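Local atomic coordinates of endo-beta-1,2-glucanase (Talaromyces funiculosus, PDB entry 6IMV), a protein that catalyses the endo-hydrolysis of beta-1,2-glucosidic linkages in beta-1,2-glucans, and is captured here in complex with the disaccharide sophorose. Residues 385-390 against 436-441; 138-143 against 208-213; 49-54 against 117-122; 250-255 against 312-317. All blocks are in the same frame, centred on the assembly; numbering follows the deposited sequence.

Contact 1 (385-390 against 436-441); sequences SVFPTV and KVSTVN
With chi1 at 89°, Phe387 sets CG between its own backbone N and carbonyl carbon, a crowded position that puts CD2 beside Ser438 CB, while Thr439 turns CG2 anti to its backbone N to meet Val386. Phe387 CB points toward helix 433-443 and rests against the backbone there, 3.9 Å from both Ser438 O and Thr439 CA. Further out, Phe387 CD2 lies 4.1 Å from Ser438 CB, which comes at the ring obliquely. Val386 and Thr439 meet through methyls, CG2 of each being 4.1 Å from the other. No hydrogen bond joins the segments. Ser438 OG instead bonds to Asp434 O in its own helix, and Asp434 itself belongs to the glucose pocket. The modest size of Ser438 and Thr439 probably allows the close approach, the CA atoms of Phe387 and Thr439 being 4.7 Å apart. The result is a tight, buried helix-to-helix packing, consistent with an (alpha/alpha)6-barrel fold in which inner helices surround a sugar-binding cavity.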
loop_
_atom_site.group_PDB
_atom_site.type_symbol
_atom_site.label_atom_id
_atom_site.label_comp_id
_atom_site.label_asym_id
_atom_site.label_seq_id
_atom_site.Cartn_x
_atom_site.Cartn_y
_atom_site.Cartn_z
ATOM N N SER A 385 -3.533 9.665 -0.014
ATOM C CA SER A 385 -4.308 9.797 -1.250
ATOM C C SER A 385 -3.431 10.257 -2.428
ATOM O O SER A 385 -3.776 10.017 -3.583
ATOM C CB SER A 385 -5.483 10.724 -1.070
ATOM O OG SER A 385 -5.055 12.055 -0.798
ATOM N N VAL A 386 -2.301 10.905 -2.137
ATOM C CA VAL A 386 -1.407 11.444 -3.171
ATOM C C VAL A 386 -0.471 10.366 -3.749
ATOM O O VAL A 386 0.219 10.653 -4.715
ATOM C CB VAL A 386 -0.553 12.610 -2.637
ATOM C CG1 VAL A 386 -1.386 13.642 -1.898
ATOM C CG2 VAL A 386 0.603 12.118 -1.776
ATOM N N PHE A 387 -0.389 9.167 -3.161
ATOM C CA PHE A 387 0.683 8.239 -3.571
ATOM C C PHE A 387 0.605 7.946 -5.074
ATOM O O PHE A 387 1.642 7.963 -5.731
ATOM C CB PHE A 387 0.760 6.997 -2.671
ATOM C CG PHE A 387 -0.081 5.816 -3.063
ATOM C CD1 PHE A 387 0.273 5.012 -4.135
ATOM C CD2 PHE A 387 -1.201 5.471 -2.321
ATOM C CE1 PHE A 387 -0.499 3.915 -4.482
ATOM C CE2 PHE A 387 -1.975 4.376 -2.673
ATOM C CZ PHE A 387 -1.614 3.591 -3.743
ATOM N N PRO A 388 -0.575 7.721 -5.700
ATOM C CA PRO A 388 -0.623 7.433 -7.134
ATOM C C PRO A 388 -0.243 8.658 -7.983
ATOM O O PRO A 388 0.313 8.507 -9.066
ATOM C CB PRO A 388 -2.083 7.027 -7.420
ATOM C CG PRO A 388 -2.716 6.854 -6.056
ATOM C CD PRO A 388 -1.915 7.709 -5.100
ATOM N N THR A 389 -0.545 9.857 -7.472
ATOM C CA THR A 389 -0.183 11.105 -8.124
ATOM C C THR A 389 1.348 11.240 -8.149
ATOM O O THR A 389 1.929 11.643 -9.164
ATOM C CB THR A 389 -0.838 12.302 -7.427
ATOM O OG1 THR A 389 -2.176 11.963 -7.059
ATOM C CG2 THR A 389 -0.833 13.541 -8.291
ATOM N N VAL A 390 1.989 10.878 -7.032
ATOM C CA VAL A 390 3.433 11.009 -6.863
ATOM C C VAL A 390 4.165 10.219 -7.962
ATOM O O VAL A 390 5.200 10.671 -8.454
ATOM C CB VAL A 390 3.878 10.568 -5.455
ATOM C CG1 VAL A 390 5.381 10.325 -5.383
ATOM C CG2 VAL A 390 3.443 11.573 -4.400
ATOM N N LYS A 436 0.978 6.329 5.516
ATOM C CA LYS A 436 2.267 7.035 5.604
ATOM C C LYS A 436 3.316 6.442 4.658
ATOM O O LYS A 436 3.981 7.180 3.919
ATOM C CB LYS A 436 2.773 6.982 7.042
ATOM C CG LYS A 436 1.968 7.806 8.033
ATOM C CD LYS A 436 2.373 7.557 9.473
ATOM C CE LYS A 436 3.781 7.995 9.801
ATOM N NZ LYS A 436 3.982 9.425 9.469
ATOM N N VAL A 437 3.501 5.125 4.726
ATOM C CA VAL A 437 4.618 4.467 4.062
ATOM C C VAL A 437 4.208 4.017 2.654
ATOM O O VAL A 437 5.083 3.671 1.853
ATOM C CB VAL A 437 5.173 3.315 4.921
ATOM C CG1 VAL A 437 6.369 2.628 4.270
ATOM C CG2 VAL A 437 5.533 3.814 6.304
ATOM N N SER A 438 2.902 4.052 2.341
ATOM C CA SER A 438 2.432 3.966 0.948
ATOM C C SER A 438 3.049 5.121 0.132
ATOM O O SER A 438 3.591 4.924 -0.955
ATOM C CB SER A 438 0.925 4.005 0.880
ATOM O OG SER A 438 0.428 5.085 1.665
ATOM N N THR A 439 2.963 6.334 0.688
ATOM C CA THR A 439 3.492 7.532 0.076
ATOM C C THR A 439 5.016 7.423 -0.047
ATOM O O THR A 439 5.577 7.712 -1.095
ATOM C CB THR A 439 3.093 8.785 0.858
ATOM O OG1 THR A 439 1.672 8.746 1.000
ATOM C CG2 THR A 439 3.534 10.059 0.167
ATOM N N VAL A 440 5.669 6.977 1.024
ATOM C CA VAL A 440 7.115 6.781 1.013
ATOM C C VAL A 440 7.485 5.857 -0.155
ATOM O O VAL A 440 8.381 6.187 -0.945
ATOM C CB VAL A 440 7.635 6.253 2.360
ATOM C CG1 VAL A 440 9.096 5.813 2.266
ATOM C CG2 VAL A 440 7.443 7.284 3.462
ATOM N N ASN A 441 6.775 4.732 -0.285
ATOM C CA ASN A 441 7.083 3.737 -1.322
ATOM C C ASN A 441 6.855 4.332 -2.719
ATOM O O ASN A 441 7.589 4.011 -3.651
ATOM C CB ASN A 441 6.335 2.423 -1.083
ATOM C CG ASN A 441 7.104 1.507 -0.158
ATOM O OD1 ASN A 441 8.273 1.216 -0.417
ATOM N ND2 ASN A 441 6.474 1.059 0.920
#

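Contact 2 (138-143 against 208-213); sequences GGFLPW and HIFYQG. With BGC (beta-D-glucopyranose), chain D.
Trp143 NE1 donates to O4 of the bound beta-glucopyranose over 3.0 Å, an almost straight bond (N-H...O 176°) that meets the indole at its edge. The same sugar is also held by Asp165. Three residues back along this loop, Phe140 packs against the end of helix 186-210 in an edge-to-face pair: Phe210 points its edge at the face of Phe140, the planes standing at 85°, and Phe210 CE2 sits 3.7 Å above the Phe140 plane, over the ring centre. Ile209 fills in at the rim, its CD1 being 4.1 Å from Phe140 CD2. That methyl also lies 3.7 Å from Gly138 CA, where a CB would collide with it; positive phi likewise suits glycine there. Replacing Phe140 by an alanine would probably leave the edge of Phe210 without its aromatic face and open a gap beside Ile209. Hydrophobic packing of this kind joins the helix end to a loop that reaches, at Trp143, into the glucose-binding pocket.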
loop_
_atom_site.group_PDB
_atom_site.type_symbol
_atom_site.label_atom_id
_atom_site.label_comp_id
_atom_site.label_asym_id
_atom_site.label_seq_id
_atom_site.Cartn_x
_atom_site.Cartn_y
_atom_site.Cartn_z
ATOM N N GLY A 138 -0.586 -22.550 5.070
ATOM C CA GLY A 138 0.197 -22.894 3.868
ATOM C C GLY A 138 1.261 -21.857 3.526
ATOM O O GLY A 138 1.593 -21.702 2.364
ATOM N N GLY A 139 1.779 -21.150 4.541
ATOM C CA GLY A 139 2.878 -20.191 4.389
ATOM C C GLY A 139 2.412 -18.757 4.151
ATOM O O GLY A 139 3.240 -17.846 4.023
ATOM N N PHE A 140 1.093 -18.557 4.109
ATOM C CA PHE A 140 0.460 -17.258 4.008
ATOM C C PHE A 140 0.180 -16.730 5.415
ATOM O O PHE A 140 0.247 -17.488 6.390
ATOM C CB PHE A 140 -0.842 -17.372 3.209
ATOM C CG PHE A 140 -0.650 -17.836 1.789
ATOM C CD1 PHE A 140 -0.228 -16.951 0.809
ATOM C CD2 PHE A 140 -0.885 -19.154 1.427
ATOM C CE1 PHE A 140 -0.063 -17.368 -0.501
ATOM C CE2 PHE A 140 -0.716 -19.569 0.117
ATOM C CZ PHE A 140 -0.306 -18.676 -0.847
ATOM N N LEU A 141 -0.139 -15.436 5.505
ATOM C CA LEU A 141 -0.400 -14.792 6.788
ATOM C C LEU A 141 -1.843 -14.298 6.842
ATOM O O LEU A 141 -2.310 -13.604 5.937
ATOM C CB LEU A 141 0.553 -13.610 6.983
ATOM C CG LEU A 141 2.045 -13.932 7.004
ATOM C CD1 LEU A 141 2.850 -12.650 7.151
ATOM C CD2 LEU A 141 2.388 -14.914 8.114
ATOM N N PRO A 142 -2.564 -14.573 7.950
ATOM C CA PRO A 142 -3.838 -13.927 8.235
ATOM C C PRO A 142 -3.539 -12.539 8.817
ATOM O O PRO A 142 -2.386 -12.170 8.899
ATOM C CB PRO A 142 -4.428 -14.850 9.302
ATOM C CG PRO A 142 -3.219 -15.251 10.104
ATOM C CD PRO A 142 -2.123 -15.420 9.069
ATOM N N TRP A 143 -4.565 -11.803 9.230
ATOM C CA TRP A 143 -4.357 -10.717 10.198
ATOM C C TRP A 143 -3.845 -11.348 11.498
ATOM O O TRP A 143 -4.367 -12.375 11.929
ATOM C CB TRP A 143 -5.639 -9.914 10.424
ATOM C CG TRP A 143 -5.994 -9.012 9.287
ATOM C CD1 TRP A 143 -6.469 -9.381 8.063
ATOM C CD2 TRP A 143 -5.915 -7.575 9.268
ATOM N NE1 TRP A 143 -6.693 -8.276 7.288
ATOM C CE2 TRP A 143 -6.356 -7.155 7.997
ATOM C CE3 TRP A 143 -5.521 -6.606 10.198
ATOM C CZ2 TRP A 143 -6.396 -5.811 7.629
ATOM C CZ3 TRP A 143 -5.564 -5.276 9.835
ATOM C CH2 TRP A 143 -5.997 -4.887 8.566
ATOM N N HIS A 208 -4.293 -24.644 -4.149
ATOM C CA HIS A 208 -5.058 -25.526 -3.250
ATOM C C HIS A 208 -5.845 -24.685 -2.234
ATOM O O HIS A 208 -6.977 -25.008 -1.911
ATOM C CB HIS A 208 -4.135 -26.549 -2.566
ATOM C CG HIS A 208 -4.875 -27.603 -1.805
ATOM N ND1 HIS A 208 -5.690 -28.531 -2.430
ATOM C CD2 HIS A 208 -4.948 -27.863 -0.482
ATOM C CE1 HIS A 208 -6.234 -29.317 -1.518
ATOM N NE2 HIS A 208 -5.784 -28.932 -0.318
ATOM N N ILE A 209 -5.247 -23.589 -1.758
ATOM C CA ILE A 209 -5.871 -22.776 -0.733
ATOM C C ILE A 209 -6.845 -21.762 -1.361
ATOM O O ILE A 209 -7.903 -21.536 -0.800
ATOM C CB ILE A 209 -4.800 -22.128 0.178
ATOM C CG1 ILE A 209 -4.078 -23.197 1.008
ATOM C CG2 ILE A 209 -5.385 -21.041 1.068
ATOM C CD1 ILE A 209 -2.909 -22.697 1.829
ATOM N N PHE A 210 -6.509 -21.152 -2.506
ATOM C CA PHE A 210 -7.277 -19.961 -2.969
ATOM C C PHE A 210 -8.027 -20.163 -4.293
ATOM O O PHE A 210 -8.899 -19.350 -4.606
ATOM C CB PHE A 210 -6.367 -18.739 -3.111
ATOM C CG PHE A 210 -5.872 -18.181 -1.805
ATOM C CD1 PHE A 210 -6.662 -17.321 -1.059
ATOM C CD2 PHE A 210 -4.603 -18.491 -1.337
ATOM C CE1 PHE A 210 -6.199 -16.797 0.139
ATOM C CE2 PHE A 210 -4.137 -17.959 -0.145
ATOM C CZ PHE A 210 -4.935 -17.113 0.590
ATOM N N TYR A 211 -7.688 -21.177 -5.095
ATOM C CA TYR A 211 -8.317 -21.301 -6.420
ATOM C C TYR A 211 -9.492 -22.284 -6.356
ATOM O O TYR A 211 -9.285 -23.473 -6.199
ATOM C CB TYR A 211 -7.298 -21.700 -7.494
ATOM C CG TYR A 211 -7.877 -21.700 -8.885
ATOM C CD1 TYR A 211 -8.533 -20.579 -9.365
ATOM C CD2 TYR A 211 -7.819 -22.815 -9.709
ATOM C CE1 TYR A 211 -9.111 -20.551 -10.623
ATOM C CE2 TYR A 211 -8.386 -22.803 -10.975
ATOM C CZ TYR A 211 -9.036 -21.666 -11.434
ATOM O OH TYR A 211 -9.621 -21.601 -12.665
ATOM N N GLN A 212 -10.718 -21.767 -6.499
ATOM C CA GLN A 212 -11.949 -22.569 -6.421
ATOM C C GLN A 212 -12.218 -23.280 -7.753
ATOM O O GLN A 212 -12.820 -24.341 -7.771
ATOM C CB GLN A 212 -13.155 -21.691 -6.093
ATOM C CG GLN A 212 -14.421 -22.465 -5.769
ATOM C CD GLN A 212 -15.565 -21.523 -5.503
ATOM O OE1 GLN A 212 -16.217 -21.036 -6.428
ATOM N NE2 GLN A 212 -15.802 -21.238 -4.232
ATOM N N GLY A 213 -11.805 -22.656 -8.859
ATOM C CA GLY A 213 -12.028 -23.178 -10.202
ATOM C C GLY A 213 -12.857 -22.213 -11.029
ATOM O O GLY A 213 -13.508 -21.332 -10.477
HETATM C C2 BGC D . -8.607 -5.297 2.709
HETATM C C3 BGC D . -7.701 -6.349 3.337
HETATM C C4 BGC D . -8.540 -7.424 4.019
HETATM C C5 BGC D . -9.507 -8.007 2.989
HETATM C C6 BGC D . -10.442 -9.075 3.510
HETATM C C1 BGC D . -9.607 -5.967 1.782
HETATM O O2 BGC D . -7.842 -4.404 1.910
HETATM O O3 BGC D . -6.822 -5.770 4.296
HETATM O O4 BGC D . -7.686 -8.442 4.515
HETATM O O5 BGC D . -10.331 -6.977 2.460
HETATM O O6 BGC D . -11.215 -8.537 4.559
#

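Contact 3 (49-54 against 117-122); sequences ISYNSG and ASIMDT
Tyr51 and Ile119 join the short edge strand 51-52 of the antiparallel sheet to helix 112-133; an Asx turn at Asn52 follows, and Gly54 meets the same helix at Thr122. The apolar part of the contact is one methyl against one ring. Ile119 CD1 lies 3.7 Å from Tyr51 OH and 4.0 Å from Tyr51 CZ, approaching obliquely near the phenol end, and the two side chains cross at about a right angle. Tyr51 reaches the helix with chi1 (76°) setting CG between the backbone N and the carbonyl carbon. The ring of His45 meets that of Tyr51 and also touches Ile119, while Tyr90 of helix 80-94 covers Ile119 as well.

The second kind of contact sets a methyl against a carbonyl: Thr122 CG2 touches Gly54 O by van der Waals contact at 3.5 Å, at an exposed margin. Gly54 O also accepts a hydrogen bond from Gln149 NE2.

Hydrogen bonds shape the loop without crossing to the helix. Asn52 ND2 is bonded to Ser146 O, which helps to fix the amide. The other polar atom of that amide, Asn52 OD1, accepts from Gly54 N at 2.8 Å, a bent bond (N-H...O 133°) whose donor is tilted 21° from the carbonyl plane.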
loop_
_atom_site.group_PDB
_atom_site.type_symbol
_atom_site.label_atom_id
_atom_site.label_comp_id
_atom_site.label_asym_id
_atom_site.label_seq_id
_atom_site.Cartn_x
_atom_site.Cartn_y
_atom_site.Cartn_z
ATOM N N ILE A 49 6.336 1.655 17.811
ATOM C CA ILE A 49 5.619 2.659 17.028
ATOM C C ILE A 49 5.035 1.995 15.774
ATOM O O ILE A 49 3.825 2.066 15.561
ATOM C CB ILE A 49 6.528 3.850 16.671
ATOM C CG1 ILE A 49 7.153 4.499 17.914
ATOM C CG2 ILE A 49 5.765 4.857 15.824
ATOM C CD1 ILE A 49 6.163 5.118 18.864
ATOM N N SER A 50 5.907 1.383 14.955
ATOM C CA SER A 50 5.508 0.805 13.663
ATOM C C SER A 50 5.844 -0.690 13.580
ATOM O O SER A 50 5.300 -1.378 12.717
ATOM C CB SER A 50 6.142 1.539 12.512
ATOM O OG SER A 50 7.558 1.387 12.520
ATOM N N TYR A 51 6.767 -1.181 14.419
ATOM C CA TYR A 51 7.111 -2.588 14.396
ATOM C C TYR A 51 7.633 -3.042 15.762
ATOM O O TYR A 51 7.911 -2.246 16.654
ATOM C CB TYR A 51 8.098 -2.882 13.262
ATOM C CG TYR A 51 9.523 -2.448 13.507
ATOM C CD1 TYR A 51 9.898 -1.113 13.446
ATOM C CD2 TYR A 51 10.507 -3.387 13.769
ATOM C CE1 TYR A 51 11.213 -0.723 13.646
ATOM C CE2 TYR A 51 11.821 -3.012 13.996
ATOM C CZ TYR A 51 12.173 -1.676 13.933
ATOM O OH TYR A 51 13.469 -1.339 14.149
ATOM N N ASN A 52 7.709 -4.363 15.905
ATOM C CA ASN A 52 8.264 -5.040 17.062
ATOM C C ASN A 52 9.691 -5.466 16.697
ATOM O O ASN A 52 9.862 -6.336 15.880
ATOM C CB ASN A 52 7.364 -6.219 17.445
ATOM C CG ASN A 52 7.822 -6.984 18.669
ATOM O OD1 ASN A 52 9.000 -6.944 19.027
ATOM N ND2 ASN A 52 6.899 -7.702 19.295
ATOM N N SER A 53 10.705 -4.826 17.293
ATOM C CA SER A 53 12.110 -5.124 16.969
ATOM C C SER A 53 12.517 -6.518 17.464
ATOM O O SER A 53 13.494 -7.097 16.975
ATOM C CB SER A 53 13.020 -4.067 17.513
ATOM O OG SER A 53 12.752 -3.862 18.883
ATOM N N GLY A 54 11.768 -7.069 18.423
ATOM C CA GLY A 54 12.032 -8.399 18.944
ATOM C C GLY A 54 11.773 -9.497 17.922
ATOM O O GLY A 54 12.507 -10.482 17.875
ATOM N N ALA A 117 18.605 -5.590 6.465
ATOM C CA ALA A 117 18.995 -7.006 6.452
ATOM C C ALA A 117 18.695 -7.645 7.813
ATOM O O ALA A 117 18.135 -8.730 7.899
ATOM C CB ALA A 117 20.456 -7.152 6.082
ATOM N N SER A 118 19.063 -6.944 8.880
ATOM C CA SER A 118 18.889 -7.447 10.238
ATOM C C SER A 118 17.401 -7.692 10.557
ATOM O O SER A 118 17.041 -8.759 11.092
ATOM C CB SER A 118 19.502 -6.511 11.216
ATOM O OG SER A 118 19.160 -6.887 12.524
ATOM N N ILE A 119 16.543 -6.718 10.242
ATOM C CA ILE A 119 15.124 -6.827 10.560
ATOM C C ILE A 119 14.498 -7.948 9.712
ATOM O O ILE A 119 13.683 -8.724 10.206
ATOM C CB ILE A 119 14.396 -5.475 10.397
ATOM C CG1 ILE A 119 14.908 -4.433 11.397
ATOM C CG2 ILE A 119 12.892 -5.667 10.528
ATOM C CD1 ILE A 119 14.554 -3.000 11.050
ATOM N N MET A 120 14.891 -8.044 8.440
ATOM C CA MET A 120 14.313 -9.044 7.534
ATOM C C MET A 120 14.733 -10.463 7.954
ATOM O O MET A 120 13.985 -11.415 7.745
ATOM C CB MET A 120 14.718 -8.782 6.084
ATOM C CG MET A 120 13.936 -7.651 5.443
ATOM S SD MET A 120 12.181 -8.056 5.276
ATOM C CE MET A 120 12.198 -9.121 3.832
ATOM N N ASP A 121 15.911 -10.585 8.576
ATOM C CA ASP A 121 16.383 -11.850 9.116
ATOM C C ASP A 121 15.508 -12.249 10.308
ATOM O O ASP A 121 14.969 -13.345 10.353
ATOM C CB ASP A 121 17.863 -11.765 9.487
ATOM C CG ASP A 121 18.443 -13.112 9.895
ATOM O OD1 ASP A 121 17.811 -13.783 10.703
ATOM O OD2 ASP A 121 19.502 -13.487 9.376
ATOM N N THR A 122 15.362 -11.331 11.265
ATOM C CA THR A 122 14.502 -11.545 12.434
ATOM C C THR A 122 13.075 -11.869 11.975
ATOM O O THR A 122 12.457 -12.795 12.494
ATOM C CB THR A 122 14.504 -10.325 13.364
ATOM O OG1 THR A 122 15.862 -10.020 13.671
ATOM C CG2 THR A 122 13.740 -10.547 14.646
#

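Contact 4 (250-255 against 312-317); sequences EGELFT and MPYYDI. With GLC (alpha-D-glucopyranose), chain B.
Glu252 reaches across from helix 252-261 to Tyr314, with CG anti to its backbone N (chi1 -167°) and the chain extended beyond it. Its CB stands 4.0 Å from Tyr314 OH, and both CG and CD close to 3.4 Å from that same hydroxyl. At the tip, Tyr314 OH donates to Glu252 OE1 in a short 2.5 Å bond that uses the anti lone pair, on the side away from OE2; carboxylate and ring planes are 25° apart. OE1 also forms a salt bridge with Lys308, and OE2 one with Lys276. The phenol oxygen is gripped a second time, by Trp256 NE1. Alongside, Leu253 CD2 packs 3.6 Å from Met312 SD. Two residues before Glu252, Glu250 takes both of its oxygens to the bound glucose: the sugar's O4 donates to OE1 (2.6 Å) and its O3 to OE2 (2.5 Å). A glutamine in place of Glu252 would probably leave Lys308 and Lys276 without their negative mate and weaken the hold on the Tyr314 hydroxyl. Two lysines around a buried carboxylate are likely to keep Glu252 ionised, making it a strong acceptor for the phenol.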
loop_
_atom_site.group_PDB
_atom_site.type_symbol
_atom_site.label_atom_id
_atom_site.label_comp_id
_atom_site.label_asym_id
_atom_site.label_seq_id
_atom_site.Cartn_x
_atom_site.Cartn_y
_atom_site.Cartn_z
ATOM N N GLU A 250 -6.222 -4.219 -5.866
ATOM C CA GLU A 250 -4.967 -4.734 -5.290
ATOM C C GLU A 250 -4.909 -6.258 -5.381
ATOM O O GLU A 250 -3.820 -6.831 -5.434
ATOM C CB GLU A 250 -4.785 -4.323 -3.826
ATOM C CG GLU A 250 -5.175 -2.891 -3.523
ATOM C CD GLU A 250 -6.572 -2.797 -2.949
ATOM O OE1 GLU A 250 -7.530 -2.716 -3.751
ATOM O OE2 GLU A 250 -6.697 -2.889 -1.698
ATOM N N GLY A 251 -6.082 -6.900 -5.414
ATOM C CA GLY A 251 -6.194 -8.341 -5.498
ATOM C C GLY A 251 -5.607 -8.914 -6.779
ATOM O O GLY A 251 -5.315 -10.110 -6.851
ATOM N N GLU A 252 -5.405 -8.068 -7.792
ATOM C CA GLU A 252 -4.858 -8.531 -9.066
ATOM C C GLU A 252 -3.437 -9.081 -8.889
ATOM O O GLU A 252 -3.005 -9.956 -9.658
ATOM C CB GLU A 252 -4.898 -7.423 -10.114
ATOM C CG GLU A 252 -4.651 -7.937 -11.519
ATOM C CD GLU A 252 -5.012 -6.912 -12.572
ATOM O OE1 GLU A 252 -4.120 -6.119 -12.947
ATOM O OE2 GLU A 252 -6.196 -6.874 -12.970
ATOM N N LEU A 253 -2.713 -8.588 -7.885
ATOM C CA LEU A 253 -1.362 -9.089 -7.591
ATOM C C LEU A 253 -1.418 -10.595 -7.310
ATOM O O LEU A 253 -0.558 -11.352 -7.779
ATOM C CB LEU A 253 -0.766 -8.318 -6.409
ATOM C CG LEU A 253 -0.385 -6.865 -6.692
ATOM C CD1 LEU A 253 0.270 -6.243 -5.469
ATOM C CD2 LEU A 253 0.531 -6.762 -7.904
ATOM N N PHE A 254 -2.450 -11.030 -6.578
ATOM C CA PHE A 254 -2.573 -12.428 -6.233
ATOM C C PHE A 254 -2.917 -13.261 -7.471
ATOM O O PHE A 254 -2.415 -14.383 -7.608
ATOM C CB PHE A 254 -3.602 -12.671 -5.127
ATOM C CG PHE A 254 -3.448 -14.056 -4.564
ATOM C CD1 PHE A 254 -2.410 -14.344 -3.699
ATOM C CD2 PHE A 254 -4.252 -15.096 -4.999
ATOM C CE1 PHE A 254 -2.219 -15.632 -3.221
ATOM C CE2 PHE A 254 -4.062 -16.380 -4.513
ATOM C CZ PHE A 254 -3.050 -16.642 -3.631
ATOM N N THR A 255 -3.760 -12.723 -8.358
ATOM C CA THR A 255 -4.061 -13.373 -9.634
ATOM C C THR A 255 -2.761 -13.774 -10.346
ATOM O O THR A 255 -2.631 -14.912 -10.796
ATOM C CB THR A 255 -4.898 -12.485 -10.560
ATOM O OG1 THR A 255 -6.072 -12.081 -9.860
ATOM C CG2 THR A 255 -5.301 -13.185 -11.838
ATOM N N MET A 312 4.316 -4.259 -9.535
ATOM C CA MET A 312 4.581 -4.907 -10.824
ATOM C C MET A 312 4.621 -3.841 -11.907
ATOM O O MET A 312 4.005 -2.790 -11.754
ATOM C CB MET A 312 3.515 -5.955 -11.151
ATOM C CG MET A 312 3.473 -7.079 -10.133
ATOM S SD MET A 312 2.325 -8.377 -10.579
ATOM C CE MET A 312 3.280 -9.296 -11.791
ATOM N N PRO A 313 5.378 -4.060 -13.005
ATOM C CA PRO A 313 5.624 -3.013 -14.001
ATOM C C PRO A 313 4.458 -2.759 -14.974
ATOM O O PRO A 313 4.638 -2.795 -16.190
ATOM C CB PRO A 313 6.870 -3.548 -14.728
ATOM C CG PRO A 313 6.720 -5.044 -14.661
ATOM C CD PRO A 313 6.110 -5.306 -13.299
ATOM N N TYR A 314 3.288 -2.435 -14.418
ATOM C CA TYR A 314 2.118 -2.035 -15.171
ATOM C C TYR A 314 2.427 -0.840 -16.089
ATOM O O TYR A 314 1.904 -0.770 -17.191
ATOM C CB TYR A 314 0.976 -1.679 -14.211
ATOM C CG TYR A 314 0.262 -2.880 -13.648
ATOM C CD1 TYR A 314 -0.819 -3.428 -14.317
ATOM C CD2 TYR A 314 0.669 -3.477 -12.462
ATOM C CE1 TYR A 314 -1.483 -4.535 -13.822
ATOM C CE2 TYR A 314 0.015 -4.592 -11.957
ATOM C CZ TYR A 314 -1.063 -5.124 -12.644
ATOM O OH TYR A 314 -1.730 -6.226 -12.178
ATOM N N TYR A 315 3.266 0.098 -15.629
ATOM C CA TYR A 315 3.485 1.353 -16.362
ATOM C C TYR A 315 4.526 1.190 -17.479
ATOM O O TYR A 315 4.793 2.167 -18.180
ATOM C CB TYR A 315 3.838 2.488 -15.399
ATOM C CG TYR A 315 2.710 2.913 -14.492
ATOM C CD1 TYR A 315 1.408 2.468 -14.696
ATOM C CD2 TYR A 315 2.941 3.766 -13.420
ATOM C CE1 TYR A 315 0.379 2.841 -13.847
ATOM C CE2 TYR A 315 1.917 4.164 -12.579
ATOM C CZ TYR A 315 0.628 3.705 -12.795
ATOM O OH TYR A 315 -0.398 4.083 -11.975
ATOM N N ASP A 316 5.063 -0.028 -17.672
ATOM C CA ASP A 316 5.814 -0.385 -18.886
ATOM C C ASP A 316 4.870 -0.463 -20.091
ATOM O O ASP A 316 5.325 -0.415 -21.214
ATOM C CB ASP A 316 6.562 -1.717 -18.746
ATOM C CG ASP A 316 7.779 -1.676 -17.839
ATOM O OD1 ASP A 316 7.998 -0.637 -17.236
ATOM O OD2 ASP A 316 8.496 -2.692 -17.749
ATOM N N ILE A 317 3.561 -0.630 -19.859
ATOM C CA ILE A 317 2.564 -0.703 -20.930
ATOM C C ILE A 317 1.940 0.692 -21.082
ATOM O O ILE A 317 1.334 1.206 -20.140
ATOM C CB ILE A 317 1.503 -1.787 -20.639
ATOM C CG1 ILE A 317 2.114 -3.192 -20.539
ATOM C CG2 ILE A 317 0.397 -1.753 -21.683
ATOM C CD1 ILE A 317 2.744 -3.515 -19.199
HETATM C C1 GLC B . -12.144 -5.161 -0.443
HETATM C C2 GLC B . -10.673 -4.991 -0.133
HETATM C C3 GLC B . -10.155 -3.676 -0.687
HETATM C C4 GLC B . -10.381 -3.634 -2.187
HETATM C C5 GLC B . -11.871 -3.830 -2.470
HETATM C C6 GLC B . -12.143 -3.946 -3.967
HETATM O O1 GLC B . -12.833 -4.149 0.321
HETATM O O2 GLC B . -10.527 -4.980 1.295
HETATM O O3 GLC B . -8.763 -3.507 -0.422
HETATM O O4 GLC B . -9.881 -2.400 -2.719
HETATM O O5 GLC B . -12.352 -5.026 -1.842
HETATM O O6 GLC B . -11.471 -5.081 -4.521
#

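How the contacts relate
Contacts 2 and 4 meet directly through Phe254: its CZ is 3.3 Å from Phe210 CD2 and its CE1 3.9 Å from Phe140 CE1, which joins the two into one aromatic cluster although their centres are about 19 Å apart. Both also reach bound sugar, contact 2 at Trp143 and contact 4 at Glu250. Contact 1 touches neither; its centre is about 17 Å from that of contact 4, yet the Phe387 side chain comes within about 10 Å of the bound alpha-glucopyranose. Contact 3 is a surface contact, with Tyr51 about 14 Å from a bound beta-glucopyranose and its centre about 22 Å from that of contact 1. All four follow one another in series along the chain.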